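PDB 7BDV: Can2 from Sulfobacillus thermosulfidooxidans, which binds the second messenger cyclic tetra-adenylate through its CARF domain and acts as a dual-specificity nuclease that potentiates type III CRISPR defence. Local coordinates for residues C16-S19 against D20-P24. Residues are numbered along the deposited sequence; the frame is centred on the assembly and turned at random.
With nucleotides of chain E.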
loop_
_atom_site.group_PDB
_atom_site.type_symbol
_atom_site.label_atom_id
_atom_site.label_comp_id
_atom_site.label_asym_id
_atom_site.label_seq_id
_atom_site.Cartn_x
_atom_site.Cartn_y
_atom_site.Cartn_z
ATOM N N CYS A 16 7.951 18.424 -17.762
ATOM C CA CYS A 16 7.892 17.405 -16.694
ATOM C C CYS A 16 7.520 16.032 -17.234
ATOM O O CYS A 16 6.921 15.900 -18.337
ATOM C CB CYS A 16 7.083 17.876 -15.504
ATOM S SG CYS A 16 5.485 18.565 -15.942
ATOM N N LEU A 17 7.970 15.022 -16.493
ATOM C CA LEU A 17 7.844 13.592 -16.883
ATOM C C LEU A 17 6.719 13.006 -16.047
ATOM O O LEU A 17 6.909 12.933 -14.823
ATOM C CB LEU A 17 9.170 12.876 -16.584
ATOM C CG LEU A 17 10.328 13.152 -17.525
ATOM C CD1 LEU A 17 10.589 14.634 -17.670
ATOM C CD2 LEU A 17 11.583 12.459 -17.027
ATOM N N LEU A 18 5.620 12.551 -16.657
ATOM C CA LEU A 18 4.442 12.058 -15.908
ATOM C C LEU A 18 4.644 10.582 -15.528
ATOM O O LEU A 18 5.173 9.804 -16.339
ATOM C CB LEU A 18 3.179 12.219 -16.751
ATOM C CG LEU A 18 2.819 13.668 -17.088
ATOM C CD1 LEU A 18 1.352 13.780 -17.483
ATOM C CD2 LEU A 18 3.101 14.609 -15.924
ATOM N N SER A 19 4.123 10.211 -14.371
ATOM C CA SER A 19 4.341 8.887 -13.738
ATOM C C SER A 19 3.299 8.687 -12.649
ATOM O O SER A 19 2.376 9.577 -12.536
ATOM C CB SER A 19 5.768 8.795 -13.235
ATOM O OG SER A 19 6.054 9.768 -12.269
ATOM N N ASP A 20 3.382 7.601 -11.864
ATOM C CA ASP A 20 2.372 7.324 -10.811
ATOM C C ASP A 20 2.095 8.553 -9.957
ATOM O O ASP A 20 0.906 8.740 -9.597
ATOM C CB ASP A 20 2.769 6.167 -9.892
ATOM C CG ASP A 20 2.701 4.822 -10.587
ATOM O OD1 ASP A 20 1.604 4.483 -11.100
ATOM O OD2 ASP A 20 3.760 4.148 -10.653
ATOM N N HIS A 21 3.120 9.297 -9.529
ATOM C CA HIS A 21 2.961 10.389 -8.543
ATOM C C HIS A 21 3.147 11.731 -9.254
ATOM O O HIS A 21 4.268 12.102 -9.479
ATOM C CB HIS A 21 3.899 10.207 -7.347
ATOM C CG HIS A 21 3.628 8.891 -6.686
ATOM N ND1 HIS A 21 2.561 8.697 -5.826
ATOM C CD2 HIS A 21 4.263 7.709 -6.778
ATOM C CE1 HIS A 21 2.548 7.432 -5.436
ATOM N NE2 HIS A 21 3.609 6.802 -5.977
ATOM N N LEU A 22 2.041 12.409 -9.551
ATOM C CA LEU A 22 2.011 13.700 -10.278
ATOM C C LEU A 22 2.404 14.860 -9.364
ATOM O O LEU A 22 2.761 15.938 -9.911
ATOM C CB LEU A 22 0.591 13.907 -10.846
ATOM C CG LEU A 22 0.171 12.880 -11.889
ATOM C CD1 LEU A 22 -1.203 13.178 -12.431
ATOM C CD2 LEU A 22 1.197 12.799 -13.026
ATOM N N LEU A 23 2.329 14.691 -8.027
ATOM C CA LEU A 23 2.534 15.780 -7.042
ATOM C C LEU A 23 3.792 16.594 -7.289
ATOM O O LEU A 23 3.744 17.825 -7.207
ATOM C CB LEU A 23 2.529 15.252 -5.598
ATOM C CG LEU A 23 1.156 15.136 -4.960
ATOM C CD1 LEU A 23 1.226 14.298 -3.678
ATOM C CD2 LEU A 23 0.556 16.515 -4.729
ATOM N N PRO A 24 4.982 15.986 -7.491
ATOM C CA PRO A 24 6.199 16.778 -7.604
ATOM C C PRO A 24 6.265 17.592 -8.919
ATOM O O PRO A 24 7.052 18.501 -8.980
ATOM C CB PRO A 24 7.339 15.766 -7.567
ATOM C CG PRO A 24 6.691 14.428 -7.863
ATOM C CD PRO A 24 5.225 14.551 -7.519
ATOM P P A E 1 7.195 7.703 -9.585
ATOM O OP1 A E 1 5.958 8.443 -10.061
ATOM O OP2 A E 1 6.835 6.816 -8.405
ATOM O "O5'" A E 1 8.307 8.757 -9.168
ATOM C "C5'" A E 1 7.936 9.744 -8.210
ATOM C "C4'" A E 1 9.196 10.384 -7.725
ATOM O "O4'" A E 1 8.849 11.623 -7.075
ATOM C "C3'" A E 1 9.978 9.593 -6.671
ATOM O "O3'" A E 1 11.288 10.074 -6.647
ATOM C "C2'" A E 1 9.359 10.098 -5.381
ATOM O "O2'" A E 1 10.234 9.890 -4.295
ATOM C "C1'" A E 1 9.283 11.584 -5.736
ATOM N N9 A E 1 8.391 12.423 -5.006
ATOM C C8 A E 1 8.674 13.704 -4.625
ATOM N N7 A E 1 7.686 14.283 -4.004
ATOM C C5 A E 1 6.684 13.339 -4.006
ATOM C C6 A E 1 5.374 13.359 -3.507
ATOM N N6 A E 1 4.828 14.403 -2.898
ATOM N N1 A E 1 4.631 12.255 -3.699
ATOM C C2 A E 1 5.173 11.209 -4.318
ATOM N N3 A E 1 6.386 11.058 -4.790
ATOM C C4 A E 1 7.100 12.183 -4.632
ATOM P P A E 4 12.702 3.502 -11.637
ATOM O OP1 A E 4 13.303 3.556 -12.994
ATOM O OP2 A E 4 13.021 4.201 -10.361
ATOM O "O5'" A E 4 11.239 3.979 -12.090
ATOM C "C5'" A E 4 10.227 4.217 -11.146
ATOM C "C4'" A E 4 9.382 5.337 -11.704
ATOM O "O4'" A E 4 8.945 4.988 -13.054
ATOM C "C3'" A E 4 8.115 5.614 -10.906
ATOM O "O3'" A E 4 7.992 7.040 -10.789
ATOM C "C2'" A E 4 7.034 4.967 -11.768
ATOM O "O2'" A E 4 5.728 5.449 -11.525
ATOM C "C1'" A E 4 7.569 5.268 -13.164
ATOM N N9 A E 4 7.023 4.457 -14.230
ATOM C C8 A E 4 6.906 3.063 -14.273
ATOM N N7 A E 4 6.377 2.647 -15.409
ATOM C C5 A E 4 6.113 3.812 -16.131
ATOM C C6 A E 4 5.520 4.041 -17.395
ATOM N N6 A E 4 5.088 3.057 -18.168
ATOM N N1 A E 4 5.372 5.330 -17.825
ATOM C C2 A E 4 5.787 6.308 -17.006
ATOM N N3 A E 4 6.368 6.212 -15.802
ATOM C C4 A E 4 6.491 4.926 -15.411
HETATM O O HOH W 1 5.018 12.504 -12.201
#
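The loop between strand 13-17 and helix 23-31, the first turn of a beta-alpha-beta unit in the CARF domain, shows how a Rossmann-like fold receives a cyclic oligonucleotide at the C-terminal end of a parallel strand. On its protein side, Leu18 and Leu22 meet through their CD2 methyls, 3.9 Å apart, while Leu22 CD2 also abuts the carbonyl O of Ser19 nearly end on, at 3.5 Å. From helix 47-55, Arg48 and Val49 pack on Leu18 and Arg51 on Leu22. Toward the phosphate the contacts are polar. Ser19 sets its hydroxyl between its backbone N and carbonyl carbon (chi1 61°), from where OG donates to OP1 of A1 of chain E at 2.6 Å. The backbone N of His21, two residues further along the loop, reaches the same oxygen, 3.0 Å away with an N-H...O angle of 162°. A water lies 2.9 Å from both Ser19 OG and His21 O and can bridge them, though other acceptors compete for its protons. Asp20 grips the neighbouring ribose twice: its N donates to O2' of A4 of chain E, and that hydroxyl donates to Asp20 OD2 at 2.5 Å. The His21 imidazole turns its CD2 edge to OP2 of A1, nearly in the ring plane, while ND1 is hydrogen-bonded to Tyr150 OH. Leu23 and Pro24 pack against the A1 adenine. One phosphate oxygen is thus held by a hydroxyl and an amide and the adjacent 2'-hydroxyl is both donor and acceptor, so the loop reads ribose as well as phosphate, consistent with recognition of an RNA messenger.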